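Local coordinates for protein carbohydrate deacetylase Agd3 (Neosartorya fumigata, PDB 6NWZ) that probably removes N-acetyl groups from the exopolysaccharide galactosaminogalactan, a step required for biofilm formation by the fungus, at residues 122-130 against 200-208. Residues are numbered along the deposited sequence; the frame is centred on the assembly and turned at random.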
ATOM      1  N   TYR A 122     -29.043  -8.419  -3.787  1.00 37.63           N
ATOM      2  CA  TYR A 122     -29.768  -8.757  -5.006  1.00 37.53           C
ATOM      3  C   TYR A 122     -30.723  -7.623  -5.360  1.00 38.74           C
ATOM      4  O   TYR A 122     -31.406  -7.101  -4.474  1.00 37.61           O
ATOM      5  CB  TYR A 122     -30.534 -10.069  -4.811  1.00 38.06           C
ATOM      6  CG  TYR A 122     -31.354 -10.515  -6.007  1.00 46.17           C
ATOM      7  CD1 TYR A 122     -30.778 -11.248  -7.039  1.00 41.06           C
ATOM      8  CD2 TYR A 122     -32.710 -10.219  -6.091  1.00 52.30           C
ATOM      9  CE1 TYR A 122     -31.533 -11.663  -8.136  1.00 34.51           C
ATOM     10  CE2 TYR A 122     -33.471 -10.628  -7.179  1.00 48.83           C
ATOM     11  CZ  TYR A 122     -32.880 -11.350  -8.196  1.00 46.82           C
ATOM     12  OH  TYR A 122     -33.639 -11.755  -9.271  1.00 49.92           O
ATOM     13  N   PRO A 123     -30.789  -7.206  -6.635  1.00 40.50           N
ATOM     14  CA  PRO A 123     -31.646  -6.065  -6.996  1.00 37.84           C
ATOM     15  C   PRO A 123     -33.121  -6.333  -6.742  1.00 44.63           C
ATOM     16  O   PRO A 123     -33.732  -7.200  -7.372  1.00 54.15           O
ATOM     17  CB  PRO A 123     -31.361  -5.865  -8.490  1.00 34.03           C
ATOM     18  CG  PRO A 123     -30.820  -7.170  -8.962  1.00 44.26           C
ATOM     19  CD  PRO A 123     -30.068  -7.747  -7.798  1.00 39.47           C
ATOM     20  N   GLY A 124     -33.696  -5.576  -5.813  1.00 49.09           N
ATOM     21  CA  GLY A 124     -35.084  -5.725  -5.458  1.00 52.55           C
ATOM     22  C   GLY A 124     -35.737  -4.380  -5.235  1.00 51.77           C
ATOM     23  O   GLY A 124     -35.116  -3.328  -5.424  1.00 40.61           O
ATOM     24  N   PRO A 125     -37.007  -4.388  -4.826  1.00 52.81           N
ATOM     25  CA  PRO A 125     -37.720  -3.115  -4.624  1.00 40.37           C
ATOM     26  C   PRO A 125     -37.082  -2.222  -3.573  1.00 40.99           C
ATOM     27  O   PRO A 125     -37.168  -0.994  -3.685  1.00 50.48           O
ATOM     28  CB  PRO A 125     -39.125  -3.566  -4.203  1.00 31.61           C
ATOM     29  CG  PRO A 125     -39.246  -4.966  -4.702  1.00 32.11           C
ATOM     30  CD  PRO A 125     -37.874  -5.549  -4.573  1.00 45.17           C
ATOM     31  N   LYS A 126     -36.440  -2.803  -2.556  1.00 45.86           N
ATOM     32  CA  LYS A 126     -35.767  -2.006  -1.535  1.00 42.23           C
ATOM     33  C   LYS A 126     -34.603  -1.204  -2.101  1.00 42.92           C
ATOM     34  O   LYS A 126     -34.116  -0.282  -1.437  1.00 46.65           O
ATOM     35  CB  LYS A 126     -35.269  -2.911  -0.407  1.00 34.68           C
ATOM     36  CG  LYS A 126     -36.369  -3.662   0.318  1.00 42.80           C
ATOM     37  CD  LYS A 126     -35.835  -4.943   0.934  1.00 64.49           C
ATOM     38  CE  LYS A 126     -35.125  -5.792  -0.113  1.00 80.81           C
ATOM     39  NZ  LYS A 126     -35.945  -5.997  -1.345  1.00 88.70           N
ATOM     40  N   PHE A 127     -34.141  -1.535  -3.307  1.00 40.29           N
ATOM     41  CA  PHE A 127     -33.050  -0.814  -3.948  1.00 46.35           C
ATOM     42  C   PHE A 127     -33.495  -0.161  -5.249  1.00 42.63           C
ATOM     43  O   PHE A 127     -32.654   0.217  -6.072  1.00 36.87           O
ATOM     44  CB  PHE A 127     -31.865  -1.749  -4.189  1.00 44.83           C
ATOM     45  CG  PHE A 127     -31.434  -2.497  -2.962  1.00 45.74           C
ATOM     46  CD1 PHE A 127     -30.907  -1.822  -1.872  1.00 41.09           C
ATOM     47  CD2 PHE A 127     -31.569  -3.872  -2.891  1.00 33.48           C
ATOM     48  CE1 PHE A 127     -30.512  -2.507  -0.740  1.00 31.69           C
ATOM     49  CE2 PHE A 127     -31.177  -4.562  -1.765  1.00 31.76           C
ATOM     50  CZ  PHE A 127     -30.648  -3.880  -0.687  1.00 32.99           C
ATOM     51  N   GLY A 128     -34.806  -0.033  -5.450  1.00 37.23           N
ATOM     52  CA  GLY A 128     -35.336   0.689  -6.594  1.00 39.82           C
ATOM     53  C   GLY A 128     -35.009   0.069  -7.932  1.00 44.16           C
ATOM     54  O   GLY A 128     -34.945   0.785  -8.939  1.00 49.30           O
ATOM     55  N   ALA A 129     -34.807  -1.245  -7.977  1.00 35.46           N
ATOM     56  CA  ALA A 129     -34.426  -1.911  -9.211  1.00 49.51           C
ATOM     57  C   ALA A 129     -34.953  -3.339  -9.209  1.00 45.52           C
ATOM     58  O   ALA A 129     -35.385  -3.868  -8.183  1.00 50.54           O
ATOM     59  CB  ALA A 129     -32.904  -1.905  -9.405  1.00 36.23           C
ATOM     60  N   SER A 130     -34.911  -3.957 -10.384  1.00 39.70           N
ATOM     61  CA  SER A 130     -35.254  -5.358 -10.554  1.00 43.90           C
ATOM     62  C   SER A 130     -34.174  -6.039 -11.377  1.00 52.23           C
ATOM     63  O   SER A 130     -33.527  -5.416 -12.225  1.00 53.42           O
ATOM     64  CB  SER A 130     -36.600  -5.538 -11.245  1.00 30.92           C
ATOM     65  OG  SER A 130     -36.650  -4.751 -12.421  1.00 60.23           O
ATOM     66  N   ALA A 200     -25.310  -1.717 -12.481  1.00 29.71           N
ATOM     67  CA  ALA A 200     -24.461  -2.407 -11.521  1.00 25.75           C
ATOM     68  C   ALA A 200     -24.499  -1.810 -10.126  1.00 30.13           C
ATOM     69  O   ALA A 200     -24.325  -2.545  -9.154  1.00 22.99           O
ATOM     70  CB  ALA A 200     -23.011  -2.418 -12.011  1.00 24.45           C
ATOM     71  N   ALA A 201     -24.715  -0.504 -10.000  1.00 33.90           N
ATOM     72  CA  ALA A 201     -24.829   0.126  -8.694  1.00 34.16           C
ATOM     73  C   ALA A 201     -25.717   1.354  -8.828  1.00 30.55           C
ATOM     74  O   ALA A 201     -25.755   1.996  -9.880  1.00 33.47           O
ATOM     75  CB  ALA A 201     -23.455   0.500  -8.122  1.00 22.53           C
ATOM     76  N   VAL A 202     -26.443   1.665  -7.753  1.00 30.71           N
ATOM     77  CA  VAL A 202     -27.430   2.736  -7.755  1.00 37.85           C
ATOM     78  C   VAL A 202     -27.256   3.586  -6.503  1.00 32.69           C
ATOM     79  O   VAL A 202     -26.580   3.204  -5.548  1.00 37.77           O
ATOM     80  CB  VAL A 202     -28.879   2.207  -7.832  1.00 34.69           C
ATOM     81  CG1 VAL A 202     -29.108   1.433  -9.115  1.00 24.72           C
ATOM     82  CG2 VAL A 202     -29.207   1.346  -6.617  1.00 30.06           C
ATOM     83  N   ILE A 203     -27.885   4.758  -6.532  1.00 25.28           N
ATOM     84  CA  ILE A 203     -28.083   5.598  -5.357  1.00 30.38           C
ATOM     85  C   ILE A 203     -29.575   5.859  -5.224  1.00 37.52           C
ATOM     86  O   ILE A 203     -30.222   6.297  -6.181  1.00 35.54           O
ATOM     87  CB  ILE A 203     -27.311   6.925  -5.449  1.00 28.13           C
ATOM     88  CG1 ILE A 203     -25.804   6.697  -5.364  1.00 27.58           C
ATOM     89  CG2 ILE A 203     -27.739   7.857  -4.339  1.00 32.43           C
ATOM     90  CD1 ILE A 203     -25.016   7.991  -5.339  1.00 23.86           C
ATOM     91  N   ASN A 204     -30.120   5.582  -4.045  1.00 36.76           N
ATOM     92  CA  ASN A 204     -31.544   5.727  -3.790  1.00 28.97           C
ATOM     93  C   ASN A 204     -31.804   6.979  -2.968  1.00 39.48           C
ATOM     94  O   ASN A 204     -31.013   7.341  -2.091  1.00 42.78           O
ATOM     95  CB  ASN A 204     -32.097   4.509  -3.048  1.00 31.03           C
ATOM     96  CG  ASN A 204     -31.854   3.215  -3.788  1.00 32.59           C
ATOM     97  OD1 ASN A 204     -31.189   2.315  -3.279  1.00 36.07           O
ATOM     98  ND2 ASN A 204     -32.402   3.108  -4.993  1.00 33.79           N
ATOM     99  N   ASN A 205     -32.920   7.637  -3.258  1.00 33.47           N
ATOM    100  CA  ASN A 205     -33.436   8.718  -2.424  1.00 34.37           C
ATOM    101  C   ASN A 205     -34.903   8.393  -2.172  1.00 36.98           C
ATOM    102  O   ASN A 205     -35.761   8.674  -3.012  1.00 45.25           O
ATOM    103  CB  ASN A 205     -33.259  10.076  -3.088  1.00 29.77           C
ATOM    104  CG  ASN A 205     -33.611  11.221  -2.163  1.00 36.73           C
ATOM    105  OD1 ASN A 205     -34.649  11.208  -1.501  1.00 33.04           O
ATOM    106  ND2 ASN A 205     -32.741  12.221  -2.107  1.00 59.52           N
ATOM    107  N   PHE A 206     -35.183   7.788  -1.019  1.00 41.31           N
ATOM    108  CA  PHE A 206     -36.536   7.362  -0.667  1.00 39.94           C
ATOM    109  C   PHE A 206     -37.120   8.370   0.317  1.00 54.78           C
ATOM    110  O   PHE A 206     -37.135   8.163   1.531  1.00 64.09           O
ATOM    111  CB  PHE A 206     -36.517   5.952  -0.095  1.00 32.40           C
ATOM    112  CG  PHE A 206     -36.132   4.898  -1.091  1.00 40.35           C
ATOM    113  CD1 PHE A 206     -36.668   4.903  -2.370  1.00 33.61           C
ATOM    114  CD2 PHE A 206     -35.231   3.900  -0.748  1.00 38.12           C
ATOM    115  CE1 PHE A 206     -36.316   3.930  -3.286  1.00 41.73           C
ATOM    116  CE2 PHE A 206     -34.876   2.922  -1.659  1.00 33.39           C
ATOM    117  CZ  PHE A 206     -35.416   2.936  -2.929  1.00 38.80           C
ATOM    118  N   ASP A 207     -37.610   9.480  -0.235  1.00 59.20           N
ATOM    119  CA  ASP A 207     -38.211  10.565   0.540  1.00 66.07           C
ATOM    120  C   ASP A 207     -37.284  11.032   1.662  1.00 63.09           C
ATOM    121  O   ASP A 207     -37.675  11.137   2.826  1.00 73.72           O
ATOM    122  CB  ASP A 207     -39.575  10.154   1.095  1.00 72.93           C
ATOM    123  CG  ASP A 207     -40.562   9.797   0.004  1.00 99.54           C
ATOM    124  OD1 ASP A 207     -41.201  10.718  -0.545  1.00110.55           O
ATOM    125  OD2 ASP A 207     -40.687   8.595  -0.312  1.00111.23           O
ATOM    126  N   GLY A 208     -36.033  11.319   1.299  1.00 40.49           N
ATOM    127  CA  GLY A 208     -35.043  11.814   2.222  1.00 36.09           C
ATOM    128  C   GLY A 208     -34.002  10.792   2.638  1.00 42.13           C
ATOM    129  O   GLY A 208     -32.867  11.172   2.952  1.00 42.63           O
TER
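Phe206 brings the outer edge of its ring against the backbone of the turn at 124-128, with CE2 3.3 Å from Lys126 O and CZ 3.9 Å from Gly128 N, both near the ring plane. The first bond of the Phe206 side chain already points toward the turn, and with Phe206 CG anti to the carbonyl carbon and beside the backbone N (chi1 -67°) the CE2/CZ edge reaches the turn's backbone. Asn204, two residues back on the same side of the strand, lays its CB 3.4 Å above one face of that ring, near the rim. Beyond CB, the amide makes the one hydrogen bond that crosses between 122-130 and 200-208: Asn204 ND2 donates to Phe127 O at 3.1 Å, with an N-H...O angle of 156°. The donor stands almost straight above the carbonyl plane, 84° out of it, so the approach misses the oxygen's lone pairs. Both ends of this buried amide have further partners, Thr182 OG1 for ND2 and Gln211 NE2 for OD1; Gln211 NE2 also bonds Lys126 O, tying turn and amide to strand 209-214. Asn204 OD1 lies 3.7 Å from Phe127 CA, at the edge of the Phe127 ring, which itself packs on Gln211 and Ala213. Val202 completes the row, its CG2 resting 3.7 Å from Phe127 O. The turn holds its own shape through Phe127 N to Gly124 O at 2.9 Å and Gly128 N to Pro125 O at 3.1 Å, and Gly128 takes a positive phi just before strand 129-131. Alternate residues of strand 198-206, which runs antiparallel between 182-188 and 209-214, thus meet a compact turn containing a short 3-10 segment: side-chain-to-backbone packing of a turn on a beta-sheet face, here within the CBM87 carbohydrate-binding module.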